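PDB 4V1T: LYND from Lyngbya aestuarii, which probably uses ATP and magnesium to cyclodehydrate cysteine residues of a precursor peptide into thiazolines, as a YcaO-type heterocyclase. Local coordinates for residues R619-F624 against D662-E667; Y560-R565 against M768-M773. One frame throughout, in Å; residues are numbered along the deposited sequence.

Interaction 1. Residues R619-F624 against D662-E667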
loop_
_atom_site.group_PDB
_atom_site.type_symbol
_atom_site.label_atom_id
_atom_site.label_comp_id
_atom_site.label_asym_id
_atom_site.label_seq_id
_atom_site.Cartn_x
_atom_site.Cartn_y
_atom_site.Cartn_z
ATOM N N ARG B 619 -14.485 -15.654 28.694
ATOM C CA ARG B 619 -13.458 -15.526 27.663
ATOM C C ARG B 619 -12.159 -15.019 28.266
ATOM O O ARG B 619 -11.644 -13.964 27.877
ATOM C CB ARG B 619 -13.908 -14.567 26.550
ATOM C CG ARG B 619 -15.309 -14.817 26.018
ATOM C CD ARG B 619 -15.342 -15.603 24.721
ATOM N NE ARG B 619 -16.408 -15.078 23.867
ATOM C CZ ARG B 619 -16.918 -15.709 22.819
ATOM N NH1 ARG B 619 -16.475 -16.907 22.487
ATOM N NH2 ARG B 619 -17.884 -15.141 22.111
ATOM N N LEU B 620 -11.649 -15.756 29.236
ATOM C CA LEU B 620 -10.414 -15.383 29.890
ATOM C C LEU B 620 -9.302 -15.366 28.859
ATOM O O LEU B 620 -8.998 -16.360 28.199
ATOM C CB LEU B 620 -10.062 -16.343 31.035
ATOM C CG LEU B 620 -11.025 -16.302 32.222
ATOM C CD1 LEU B 620 -10.663 -17.381 33.230
ATOM C CD2 LEU B 620 -11.020 -14.924 32.872
ATOM N N ILE B 621 -8.708 -14.203 28.712
ATOM C CA ILE B 621 -7.630 -14.042 27.785
ATOM C C ILE B 621 -6.490 -13.364 28.510
ATOM O O ILE B 621 -6.683 -12.598 29.446
ATOM C CB ILE B 621 -8.117 -13.277 26.539
ATOM C CG1 ILE B 621 -9.106 -14.184 25.789
ATOM C CG2 ILE B 621 -6.947 -12.907 25.633
ATOM C CD1 ILE B 621 -9.835 -13.542 24.679
ATOM N N LEU B 622 -5.287 -13.669 28.081
ATOM C CA LEU B 622 -4.124 -13.071 28.675
ATOM C C LEU B 622 -2.981 -12.980 27.668
ATOM O O LEU B 622 -2.997 -13.630 26.618
ATOM C CB LEU B 622 -3.726 -13.853 29.923
ATOM C CG LEU B 622 -3.779 -15.364 29.780
ATOM C CD1 LEU B 622 -2.538 -15.825 29.066
ATOM C CD2 LEU B 622 -3.902 -16.038 31.134
ATOM N N GLY B 623 -2.002 -12.147 27.987
ATOM C CA GLY B 623 -0.893 -11.881 27.091
ATOM C C GLY B 623 0.319 -11.502 27.906
ATOM O O GLY B 623 0.187 -10.976 29.011
ATOM N N PHE B 624 1.500 -11.776 27.364
ATOM C CA PHE B 624 2.737 -11.618 28.120
ATOM C C PHE B 624 3.746 -10.754 27.397
ATOM O O PHE B 624 3.669 -10.562 26.176
ATOM C CB PHE B 624 3.369 -12.976 28.371
ATOM C CG PHE B 624 2.395 -14.033 28.741
ATOM C CD1 PHE B 624 1.727 -13.979 29.944
ATOM C CD2 PHE B 624 2.164 -15.100 27.888
ATOM C CE1 PHE B 624 0.841 -14.971 30.292
ATOM C CE2 PHE B 624 1.283 -16.094 28.227
ATOM C CZ PHE B 624 0.623 -16.034 29.433
ATOM N N ASP B 662 -12.153 -24.397 24.407
ATOM C CA ASP B 662 -12.652 -24.946 25.669
ATOM C C ASP B 662 -12.388 -23.988 26.828
ATOM O O ASP B 662 -13.272 -23.706 27.632
ATOM C CB ASP B 662 -11.987 -26.290 25.961
ATOM C CG ASP B 662 -12.705 -27.073 27.040
ATOM O OD1 ASP B 662 -12.809 -26.574 28.186
ATOM O OD2 ASP B 662 -13.176 -28.196 26.743
ATOM N N TRP B 663 -11.156 -23.497 26.898
ATOM C CA TRP B 663 -10.759 -22.548 27.922
ATOM C C TRP B 663 -11.630 -21.289 27.907
ATOM O O TRP B 663 -12.074 -20.809 28.955
ATOM C CB TRP B 663 -9.299 -22.170 27.722
ATOM C CG TRP B 663 -8.907 -20.940 28.458
ATOM C CD1 TRP B 663 -8.961 -19.652 27.996
ATOM C CD2 TRP B 663 -8.392 -20.871 29.788
ATOM N NE1 TRP B 663 -8.512 -18.793 28.959
ATOM C CE2 TRP B 663 -8.160 -19.513 30.073
ATOM C CE3 TRP B 663 -8.106 -21.826 30.770
ATOM C CZ2 TRP B 663 -7.659 -19.088 31.297
ATOM C CZ3 TRP B 663 -7.608 -21.402 31.980
ATOM C CH2 TRP B 663 -7.394 -20.048 32.236
ATOM N N LEU B 664 -11.880 -20.769 26.710
ATOM C CA LEU B 664 -12.599 -19.509 26.550
ATOM C C LEU B 664 -14.060 -19.599 26.984
ATOM O O LEU B 664 -14.573 -18.692 27.637
ATOM C CB LEU B 664 -12.513 -19.048 25.096
ATOM C CG LEU B 664 -11.153 -18.505 24.659
ATOM C CD1 LEU B 664 -11.031 -18.482 23.137
ATOM C CD2 LEU B 664 -10.930 -17.109 25.216
ATOM N N ILE B 665 -14.724 -20.693 26.632
ATOM C CA ILE B 665 -16.150 -20.835 26.930
ATOM C C ILE B 665 -16.385 -21.342 28.353
ATOM O O ILE B 665 -17.338 -20.923 29.011
ATOM C CB ILE B 665 -16.880 -21.760 25.902
ATOM C CG1 ILE B 665 -18.258 -22.180 26.432
ATOM C CG2 ILE B 665 -16.075 -23.012 25.598
ATOM C CD1 ILE B 665 -19.145 -22.850 25.397
ATOM N N THR B 666 -15.512 -22.230 28.833
ATOM C CA THR B 666 -15.746 -22.922 30.103
ATOM C C THR B 666 -15.192 -22.192 31.324
ATOM O O THR B 666 -15.898 -21.996 32.310
ATOM C CB THR B 666 -15.155 -24.355 30.109
ATOM O OG1 THR B 666 -13.731 -24.305 29.962
ATOM C CG2 THR B 666 -15.764 -25.203 28.999
ATOM N N GLU B 667 -13.922 -21.807 31.270
ATOM C CA GLU B 667 -13.215 -21.388 32.471
ATOM C C GLU B 667 -13.635 -20.019 32.978
ATOM O O GLU B 667 -13.896 -19.097 32.207
ATOM C CB GLU B 667 -11.713 -21.394 32.225
ATOM C CG GLU B 667 -11.152 -22.760 31.914
ATOM C CD GLU B 667 -11.607 -23.807 32.905
ATOM O OE1 GLU B 667 -11.414 -23.596 34.121
ATOM O OE2 GLU B 667 -12.170 -24.830 32.464
HETATM O O HOH W 1 -12.441 -18.145 29.893
#
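The indole of W663 has the CB of E667 and a water over one face, both set toward the rim, and the carbonyl oxygen of L620 at its edge, in the ring plane. That edge contact is the shorter of the two direct hydrogen bonds between the segments: W663 NE1 donates to L620 O at 2.6 Å with 150° at the hydrogen, although NE1 sits 35° out of the carbonyl plane. CG of W663 is anti to its backbone N (chi1 164°), which carries the ring across to L620. There the side chains cross at about a right angle, and L620 CB sits 3.7 Å from W663 CZ2. At W663, an alanine removes the indole and its N-H, and would probably leave L620 O less well satisfied and loosen the packing against L620 CB, H672 and F775. The contact joins the C-terminal end of helix 661-666 to the start of strand 621-626, an outer strand of a three-stranded antiparallel sheet. R619, at positive phi, leads into the strand and gives L664 O a weak hydrogen bond from its N (3.2 Å), while its guanidinium forms a salt bridge with D653. The water accepts from L620 N at 2.6 Å and also reaches W663 O and E667 O. On the side of helix 630-649, L664 CD2 presses tightly on I621 CG1 at 3.5 Å, crossing obliquely beside I644 and L648.

Interaction 2. Residues Y560-R565 against M768-M773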
loop_
_atom_site.group_PDB
_atom_site.type_symbol
_atom_site.label_atom_id
_atom_site.label_comp_id
_atom_site.label_asym_id
_atom_site.label_seq_id
_atom_site.Cartn_x
_atom_site.Cartn_y
_atom_site.Cartn_z
ATOM N N TYR B 560 2.260 -22.315 37.037
ATOM C CA TYR B 560 2.271 -23.694 37.506
ATOM C C TYR B 560 2.410 -23.799 39.018
ATOM O O TYR B 560 1.977 -24.788 39.611
ATOM C CB TYR B 560 3.373 -24.480 36.792
ATOM C CG TYR B 560 3.048 -24.669 35.336
ATOM C CD1 TYR B 560 2.083 -25.596 34.925
ATOM C CD2 TYR B 560 3.654 -23.878 34.362
ATOM C CE1 TYR B 560 1.761 -25.738 33.587
ATOM C CE2 TYR B 560 3.341 -24.020 33.031
ATOM C CZ TYR B 560 2.396 -24.945 32.646
ATOM O OH TYR B 560 2.094 -25.063 31.311
ATOM N N ASN B 561 2.995 -22.785 39.647
ATOM C CA ASN B 561 2.957 -22.688 41.104
ATOM C C ASN B 561 1.669 -21.998 41.556
ATOM O O ASN B 561 1.383 -21.944 42.740
ATOM C CB ASN B 561 4.172 -21.937 41.638
ATOM C CG ASN B 561 5.475 -22.668 41.375
ATOM O OD1 ASN B 561 5.826 -23.614 42.083
ATOM N ND2 ASN B 561 6.206 -22.225 40.362
ATOM N N ARG B 562 0.902 -21.480 40.597
ATOM C CA ARG B 562 -0.338 -20.764 40.870
ATOM C C ARG B 562 -0.117 -19.693 41.930
ATOM O O ARG B 562 -0.801 -19.639 42.950
ATOM C CB ARG B 562 -1.445 -21.736 41.279
ATOM C CG ARG B 562 -1.921 -22.605 40.121
ATOM C CD ARG B 562 -3.032 -23.551 40.537
ATOM N NE ARG B 562 -2.518 -24.780 41.137
ATOM C CZ ARG B 562 -3.271 -25.833 41.445
ATOM N NH1 ARG B 562 -4.572 -25.808 41.205
ATOM N NH2 ARG B 562 -2.721 -26.919 41.977
ATOM N N LEU B 563 0.859 -18.839 41.667
ATOM C CA LEU B 563 1.250 -17.807 42.606
ATOM C C LEU B 563 0.290 -16.638 42.575
ATOM O O LEU B 563 -0.265 -16.317 41.530
ATOM C CB LEU B 563 2.667 -17.321 42.292
ATOM C CG LEU B 563 3.761 -18.393 42.352
ATOM C CD1 LEU B 563 5.074 -17.857 41.809
ATOM C CD2 LEU B 563 3.939 -18.896 43.772
ATOM N N ARG B 564 0.093 -16.009 43.730
ATOM C CA ARG B 564 -0.667 -14.770 43.815
ATOM C C ARG B 564 0.285 -13.595 43.606
ATOM O O ARG B 564 1.231 -13.426 44.364
ATOM C CB ARG B 564 -1.382 -14.657 45.167
ATOM C CG ARG B 564 -2.275 -15.842 45.519
ATOM C CD ARG B 564 -3.468 -16.001 44.578
ATOM N NE ARG B 564 -4.532 -15.035 44.866
ATOM C CZ ARG B 564 -4.708 -13.870 44.246
ATOM N NH1 ARG B 564 -3.896 -13.485 43.272
ATOM N NH2 ARG B 564 -5.711 -13.073 44.603
ATOM N N ARG B 565 0.030 -12.795 42.580
ATOM C CA ARG B 565 0.927 -11.708 42.209
ATOM C C ARG B 565 0.258 -10.352 42.386
ATOM O O ARG B 565 -0.969 -10.227 42.266
ATOM C CB ARG B 565 1.381 -11.870 40.753
ATOM C CG ARG B 565 2.091 -13.188 40.439
ATOM C CD ARG B 565 3.364 -13.354 41.255
ATOM N NE ARG B 565 4.265 -12.219 41.084
ATOM C CZ ARG B 565 5.111 -11.780 42.008
ATOM N NH1 ARG B 565 5.189 -12.372 43.186
ATOM N NH2 ARG B 565 5.880 -10.730 41.755
ATOM N N MET B 768 1.726 -29.123 40.871
ATOM C CA MET B 768 1.799 -28.170 39.768
ATOM C C MET B 768 0.425 -28.035 39.130
ATOM O O MET B 768 -0.360 -28.978 39.130
ATOM C CB MET B 768 2.836 -28.597 38.726
ATOM C CG MET B 768 4.289 -28.412 39.161
ATOM S SD MET B 768 4.672 -26.720 39.623
ATOM C CE MET B 768 6.321 -26.831 40.290
ATOM N N ASN B 769 0.139 -26.847 38.601
ATOM C CA ASN B 769 -1.153 -26.558 37.998
ATOM C C ASN B 769 -1.527 -27.644 36.995
ATOM O O ASN B 769 -0.801 -27.859 36.025
ATOM C CB ASN B 769 -1.113 -25.197 37.302
ATOM C CG ASN B 769 -2.493 -24.653 36.989
ATOM O OD1 ASN B 769 -3.477 -25.391 36.925
ATOM N ND2 ASN B 769 -2.568 -23.346 36.791
ATOM N N PRO B 770 -2.646 -28.350 37.235
ATOM C CA PRO B 770 -3.072 -29.392 36.307
ATOM C C PRO B 770 -3.674 -28.826 35.023
ATOM O O PRO B 770 -3.879 -29.570 34.067
ATOM C CB PRO B 770 -4.126 -30.164 37.108
ATOM C CG PRO B 770 -4.699 -29.146 38.014
ATOM C CD PRO B 770 -3.568 -28.233 38.378
ATOM N N THR B 771 -3.969 -27.528 35.015
ATOM C CA THR B 771 -4.506 -26.868 33.836
ATOM C C THR B 771 -3.375 -26.345 32.953
ATOM O O THR B 771 -2.635 -25.462 33.373
ATOM C CB THR B 771 -5.411 -25.691 34.207
ATOM O OG1 THR B 771 -6.483 -26.157 35.028
ATOM C CG2 THR B 771 -5.997 -25.036 32.945
ATOM N N PRO B 772 -3.231 -26.890 31.729
ATOM C CA PRO B 772 -2.161 -26.370 30.878
ATOM C C PRO B 772 -2.420 -24.910 30.499
ATOM O O PRO B 772 -3.573 -24.517 30.309
ATOM C CB PRO B 772 -2.204 -27.281 29.640
ATOM C CG PRO B 772 -3.041 -28.468 30.042
ATOM C CD PRO B 772 -3.994 -27.966 31.069
ATOM N N MET B 773 -1.360 -24.120 30.410
ATOM C CA MET B 773 -1.502 -22.727 30.024
ATOM C C MET B 773 -2.057 -22.690 28.595
ATOM O O MET B 773 -1.414 -23.197 27.677
ATOM C CB MET B 773 -0.158 -22.007 30.130
ATOM C CG MET B 773 -0.275 -20.522 30.473
ATOM S SD MET B 773 -0.892 -19.522 29.112
ATOM C CE MET B 773 0.451 -19.678 27.956
#
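One backbone hydrogen bond ties the segments together: N769 N donates to Y560 O at 2.9 Å, in the carbonyl plane and along a lone pair. The same oxygen receives a CA-H contact from M768 CA, and M768 SD lies 3.3 Å from Y560 O. Within 768-773, N769 OD1 accepts from T771 N, an Asx turn; N769 ND2 is held by W559 O and Y674 OH. Among the flat groups, the guanidinium of R562 has N769 CA and P770 CD over one face, and its plane is 14° from that of the N769 amide, with R562 CG 3.5 Å from N769 ND2. The Y560 ring meets N769 O at its edge, while its hydroxyl is hydrogen-bonded to F740 O. Apolar packing brings Y560 CB to 3.8 Å from M768 SD. The methyl M768 CE touches the oxygen N561 OD1, whose amide partner ND2 is hydrogen-bonded to L557 O. R562, with positive phi, is the C-prime residue of a Schellman motif closing helix 538-561, and the chain docked on that helix end begins the proline-rich C-terminal tail, which fits the PxPxP ending of azoline-forming YcaO enzymes.

The four segments follow the chain as 560-565, 619-624, 662-667 and 768-773, so both halves of interaction 1 fall between those of interaction 2. Their centres are 14 Å apart, and they touch through the C-terminal tail: M773 CE packs 3.7 Å from F624 CE2, while M773 SD also rests on L622. F624 in turn lies on helix 538-561, whose end forms interaction 2, so that helix, strand 621-626 and the tail share one core. W663 CZ3 of interaction 1 packs against T771 CG2 of interaction 2 at 4.1 Å. The side chain of M773 is about 9 Å from a bound magnesium, consistent with a tail that threads toward the nucleotide site of the YcaO domain.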